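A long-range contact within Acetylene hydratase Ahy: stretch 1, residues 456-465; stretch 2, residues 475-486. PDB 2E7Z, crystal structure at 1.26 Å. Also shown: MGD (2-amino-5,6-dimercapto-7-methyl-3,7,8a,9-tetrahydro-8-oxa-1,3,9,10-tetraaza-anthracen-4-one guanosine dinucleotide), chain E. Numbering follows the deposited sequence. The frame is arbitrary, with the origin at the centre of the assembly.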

# COMPACT_ATOMS: atom_id res chain seq x y z
N GLY A 456 -20.69 -1.74 4.06
CA GLY A 456 -20.24 -1.30 2.75
C GLY A 456 -20.69 -2.18 1.60
O GLY A 456 -20.87 -3.40 1.77
N ASP A 457 -20.93 -1.59 0.43
CA ASP A 457 -21.15 -2.37 -0.77
C ASP A 457 -19.90 -3.17 -1.16
O ASP A 457 -18.83 -3.01 -0.58
CB ASP A 457 -21.72 -1.52 -1.93
CG ASP A 457 -20.78 -0.44 -2.42
OD1 ASP A 457 -19.64 -0.36 -1.96
OD2 ASP A 457 -21.23 0.30 -3.32
N HIS A 458 -20.06 -4.05 -2.14
CA HIS A 458 -19.03 -4.94 -2.62
C HIS A 458 -18.75 -4.63 -4.10
O HIS A 458 -19.58 -4.02 -4.81
CB HIS A 458 -19.55 -6.38 -2.40
CG HIS A 458 -18.63 -7.46 -2.87
ND1 HIS A 458 -18.55 -7.86 -4.19
CD2 HIS A 458 -17.75 -8.22 -2.18
CE1 HIS A 458 -17.66 -8.82 -4.29
NE2 HIS A 458 -17.15 -9.06 -3.09
N TRP A 459 -17.57 -5.01 -4.58
CA TRP A 459 -17.20 -4.68 -5.96
C TRP A 459 -18.12 -5.26 -7.04
O TRP A 459 -18.10 -4.77 -8.17
CB TRP A 459 -15.72 -5.01 -6.22
CG TRP A 459 -15.30 -6.44 -6.20
CD1 TRP A 459 -14.73 -7.11 -5.16
CD2 TRP A 459 -15.29 -7.35 -7.32
NE1 TRP A 459 -14.41 -8.42 -5.55
CE2 TRP A 459 -14.74 -8.57 -6.87
CE3 TRP A 459 -15.70 -7.25 -8.66
CZ2 TRP A 459 -14.58 -9.67 -7.72
CZ3 TRP A 459 -15.52 -8.33 -9.49
CH2 TRP A 459 -14.98 -9.53 -9.02
N LEU A 460 -18.89 -6.30 -6.73
CA LEU A 460 -19.85 -6.85 -7.70
C LEU A 460 -21.18 -6.06 -7.64
O LEU A 460 -22.14 -6.42 -8.33
CB LEU A 460 -20.09 -8.36 -7.43
CG LEU A 460 -18.92 -9.25 -7.86
CD1 LEU A 460 -19.12 -10.67 -7.25
CD2 LEU A 460 -18.82 -9.33 -9.38
N GLU A 461 -21.22 -5.01 -6.82
CA GLU A 461 -22.45 -4.26 -6.57
C GLU A 461 -22.33 -2.78 -6.91
O GLU A 461 -23.17 -1.97 -6.47
CB GLU A 461 -22.86 -4.38 -5.10
CG GLU A 461 -23.03 -5.82 -4.60
CD GLU A 461 -23.19 -5.92 -3.09
OE1 GLU A 461 -22.77 -4.97 -2.36
OE2 GLU A 461 -23.73 -6.95 -2.64
N ARG A 462 -21.31 -2.41 -7.67
CA ARG A 462 -21.08 -0.98 -7.90
C ARG A 462 -20.40 -0.67 -9.22
O ARG A 462 -19.53 -1.42 -9.67
CB ARG A 462 -20.24 -0.41 -6.74
CG ARG A 462 -18.80 -1.00 -6.63
CD ARG A 462 -18.17 -0.56 -5.32
NE ARG A 462 -16.84 -1.12 -5.13
CZ ARG A 462 -16.39 -1.58 -3.96
NH1 ARG A 462 -15.15 -2.06 -3.86
NH2 ARG A 462 -17.16 -1.54 -2.87
N PRO A 463 -20.75 0.48 -9.81
CA PRO A 463 -19.97 0.97 -10.95
C PRO A 463 -18.70 1.65 -10.42
O PRO A 463 -18.70 2.14 -9.29
CB PRO A 463 -20.88 2.02 -11.55
CG PRO A 463 -21.60 2.61 -10.37
CD PRO A 463 -21.81 1.44 -9.42
N VAL A 464 -17.66 1.69 -11.23
CA VAL A 464 -16.45 2.46 -10.89
C VAL A 464 -15.87 3.11 -12.14
O VAL A 464 -15.75 2.47 -13.18
CB VAL A 464 -15.34 1.54 -10.28
CG1 VAL A 464 -14.09 2.37 -9.94
CG2 VAL A 464 -15.82 0.83 -9.03
N VAL A 465 -15.54 4.39 -12.01
CA VAL A 465 -14.65 5.04 -12.95
C VAL A 465 -13.27 5.11 -12.31
O VAL A 465 -13.13 5.58 -11.19
CB VAL A 465 -15.14 6.47 -13.30
CG1 VAL A 465 -14.06 7.31 -14.02
CG2 VAL A 465 -16.41 6.40 -14.14
N GLY A 475 -7.66 4.68 -17.03
CA GLY A 475 -8.72 4.15 -16.18
C GLY A 475 -9.45 3.04 -16.89
O GLY A 475 -9.75 3.17 -18.08
N ASN A 476 -9.70 1.94 -16.18
CA ASN A 476 -10.65 0.91 -16.64
C ASN A 476 -12.03 1.13 -16.05
O ASN A 476 -12.17 1.38 -14.86
CB ASN A 476 -10.16 -0.49 -16.25
CG ASN A 476 -8.90 -0.90 -17.00
OD1 ASN A 476 -7.97 -1.47 -16.42
ND2 ASN A 476 -8.85 -0.58 -18.27
N THR A 477 -13.06 1.04 -16.88
CA THR A 477 -14.42 1.08 -16.37
C THR A 477 -14.84 -0.25 -15.73
O THR A 477 -14.40 -1.31 -16.16
CB THR A 477 -15.40 1.45 -17.50
OG1 THR A 477 -15.23 0.50 -18.57
CG2 THR A 477 -15.12 2.85 -18.02
N SER A 478 -15.68 -0.15 -14.71
CA SER A 478 -16.26 -1.29 -14.04
C SER A 478 -17.77 -1.17 -14.03
O SER A 478 -18.31 -0.21 -13.50
CB SER A 478 -15.75 -1.37 -12.61
OG SER A 478 -16.11 -2.61 -12.07
N GLN A 479 -18.46 -2.15 -14.60
CA GLN A 479 -19.91 -2.16 -14.57
C GLN A 479 -20.43 -2.73 -13.29
O GLN A 479 -19.81 -3.66 -12.71
CB GLN A 479 -20.44 -2.95 -15.77
CG GLN A 479 -20.02 -2.37 -17.12
CD GLN A 479 -20.71 -3.10 -18.24
OE1 GLN A 479 -20.42 -4.26 -18.51
NE2 GLN A 479 -21.67 -2.44 -18.85
N GLN A 480 -21.59 -2.21 -12.86
CA GLN A 480 -22.32 -2.77 -11.73
C GLN A 480 -23.01 -4.08 -12.12
O GLN A 480 -23.79 -4.10 -13.08
CB GLN A 480 -23.36 -1.78 -11.28
CG GLN A 480 -24.07 -2.18 -10.02
CD GLN A 480 -24.98 -1.11 -9.48
OE1 GLN A 480 -25.08 -0.01 -10.05
NE2 GLN A 480 -25.63 -1.40 -8.37
N VAL A 481 -22.78 -5.16 -11.37
CA VAL A 481 -23.43 -6.43 -11.70
C VAL A 481 -24.82 -6.55 -11.07
O VAL A 481 -25.80 -6.91 -11.75
CB VAL A 481 -22.52 -7.63 -11.35
CG1 VAL A 481 -23.18 -8.92 -11.83
CG2 VAL A 481 -21.16 -7.47 -12.02
N VAL A 482 -24.90 -6.28 -9.78
CA VAL A 482 -26.17 -6.36 -9.03
C VAL A 482 -26.32 -5.17 -8.09
O VAL A 482 -25.37 -4.42 -7.85
CB VAL A 482 -26.32 -7.69 -8.21
CG1 VAL A 482 -26.33 -8.94 -9.10
CG2 VAL A 482 -25.23 -7.80 -7.13
N GLU A 483 -27.53 -4.95 -7.60
CA GLU A 483 -27.76 -3.97 -6.55
C GLU A 483 -27.12 -4.49 -5.26
O GLU A 483 -27.05 -5.70 -5.05
CB GLU A 483 -29.27 -3.78 -6.34
CG GLU A 483 -29.99 -3.04 -7.49
CD GLU A 483 -29.59 -1.57 -7.64
OE1 GLU A 483 -29.14 -0.94 -6.65
OE2 GLU A 483 -29.73 -1.04 -8.77
N PRO A 484 -26.67 -3.58 -4.39
CA PRO A 484 -26.09 -4.07 -3.13
C PRO A 484 -27.09 -4.85 -2.28
O PRO A 484 -28.27 -4.53 -2.21
CB PRO A 484 -25.67 -2.79 -2.39
CG PRO A 484 -26.12 -1.64 -3.22
CD PRO A 484 -26.62 -2.11 -4.53
N ALA A 485 -26.57 -5.87 -1.61
CA ALA A 485 -27.40 -6.69 -0.72
C ALA A 485 -27.81 -5.92 0.53
O ALA A 485 -27.11 -5.01 0.98
CB ALA A 485 -26.69 -7.97 -0.35
N GLY A 486 -28.97 -6.27 1.08
CA GLY A 486 -29.43 -5.73 2.35
C GLY A 486 -29.45 -4.22 2.32
O GLY A 486 -29.92 -3.62 1.34
PB MGD E . -6.80 -4.76 5.57
O1B MGD E . -5.98 -4.21 6.71
O2B MGD E . -7.00 -6.22 5.44
O3B MGD E . -6.20 -4.29 4.15
O3A MGD E . -4.37 -2.60 3.81
PA MGD E . -5.94 -2.83 3.53
O1A MGD E . -6.23 -2.98 2.07
O2A MGD E . -6.65 -1.77 4.32
O5' MGD E . -8.23 -4.02 5.66
C5' MGD E . -9.06 -4.00 4.51
C4' MGD E . -10.49 -4.00 5.03
O4' MGD E . -11.34 -3.67 3.92
C3' MGD E . -10.98 -5.38 5.47
O3' MGD E . -11.45 -5.29 6.83
C2' MGD E . -12.11 -5.78 4.50
O2' MGD E . -13.20 -6.53 5.06
C1' MGD E . -12.58 -4.42 4.04
N9 MGD E . -13.17 -4.35 2.69
C8 MGD E . -12.78 -5.02 1.58
N7 MGD E . -13.49 -4.63 0.51
C5 MGD E . -14.31 -3.64 0.93
C6 MGD E . -15.31 -2.78 0.34
O6 MGD E . -15.59 -2.84 -0.87
N1 MGD E . -15.89 -1.89 1.17
C2 MGD E . -15.69 -1.81 2.48
N2 MGD E . -16.35 -0.85 3.19
N3 MGD E . -14.78 -2.57 3.09
C4 MGD E . -14.09 -3.47 2.36
C10 MGD E . -3.44 -3.12 2.86
C11 MGD E . -2.11 -2.47 3.15
O11 MGD E . -1.70 -2.97 4.43
C12 MGD E . -1.11 -2.83 2.08
S12 MGD E . -1.53 -2.54 0.45
C13 MGD E . 0.11 -3.30 2.41
S13 MGD E . 1.22 -3.84 1.23
C14 MGD E . 0.58 -3.42 3.82
N15 MGD E . 0.69 -4.81 4.25
C16 MGD E . 1.01 -4.96 5.57
C17 MGD E . 1.80 -6.07 6.11
O17 MGD E . 2.24 -6.96 5.35
N18 MGD E . 2.03 -6.09 7.43
C19 MGD E . 1.58 -5.13 8.28
N19 MGD E . 1.85 -5.21 9.61
N20 MGD E . 0.84 -4.11 7.86
C21 MGD E . 0.54 -3.97 6.56
N22 MGD E . -0.17 -2.92 6.15
C23 MGD E . -0.36 -2.63 4.74
O HOH W 1 -17.05 -2.52 -9.54
O HOH W 2 -20.12 -4.62 -10.11

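The two stretches run antiparallel, yet they share very little regular structure. A single beta bridge joins them, and its geometry is that of a textbook hydrogen-bonded pair: Val464 N donates to Ser478 O at 3.0 Å and Ser478 N donates back to Val464 O, also at 3.0 Å. The bridge does not propagate. One residue before Val464 comes Pro463, whose nitrogen has no hydrogen to give, and the chain there offers carbon instead: Pro463 CA lies 3.3 Å from Ser478 O, a CA-H...O contact to the same carbonyl that receives Val464 N.

Further along, the backbones meet again in a different pattern. Leu460 O accepts from two successive amides, well from Val482 N at 3.1 Å and weakly from Val481 N at 3.4 Å. With Val481 at phi/psi -87/-50, both N-H groups reach one oxygen. Next to this, Glu461 CA sits 3.2 Å from Val482 O in a second CA-H...O contact. Between these two meeting points the backbones stay close, Arg462 CA 4.4 Å from Gln480 CA, but no direct backbone hydrogen bond forms there; two waters link the stretches. Water 1 donates to Trp459 O (2.8 Å) and Arg462 O (2.7 Å) and accepts from Ser478 OG (2.7 Å), while water 2 accepts from Val481 N at 3.0 Å, within 2.8 Å of both Trp459 O and Gln479 O.

Among the side chains, Glu461 gives up the most surface to the other stretch. Its chain, in the m rotamer at chi1 and t at chi2, passes Val482, with Glu461 CG 3.9 Å from Val482 CG2, and brings its carboxylate against Pro484, where Glu461 OE1 is 3.6 Å from Pro484 CB. The two oxygens serve both stretches: Glu461 OE2 takes a weak hydrogen bond from Ala485 N at 3.2 Å, and Glu461 OE1 accepts from His458 N at 2.9 Å. The acid thus binds backbone amides on its own loop and on its neighbour.

Gln480 crosses in the other direction. Gln480 CG packs 3.6 Å from Arg462 N, and Gln480 OE1 lies 3.6 Å from Pro463 CD. Its amide nitrogen, however, is spent at home: Gln480 NE2 donates to Val482 O at 3.1 Å, a bond that spans Val481. Proximity alone is not a bond here, since Gln480 NE2 also lies 3.2 Å from Glu461 O, but at a poor angle.

The apolar packing is modest: Leu460 CD2 meets Val481 CG2 at 4.0 Å. Beside the bridge, a further side-chain contact places Val464 CB 3.8 Å from Ser478 CB.

Arg462 points its CA-to-CB bond away from the second stretch. Its guanidinium binds Asp457 and MGD: Arg462 NH2 forms a salt bridge with Asp457 OD1 at 2.9 Å, and Arg462 NH1 and Arg462 NH2 donate to MGD O6 at 3.1 and 2.9 Å. The rule to read from this contact is economy: few paired amides, supplemented by waters and by polar side chains that hydrogen-bond to backbone groups.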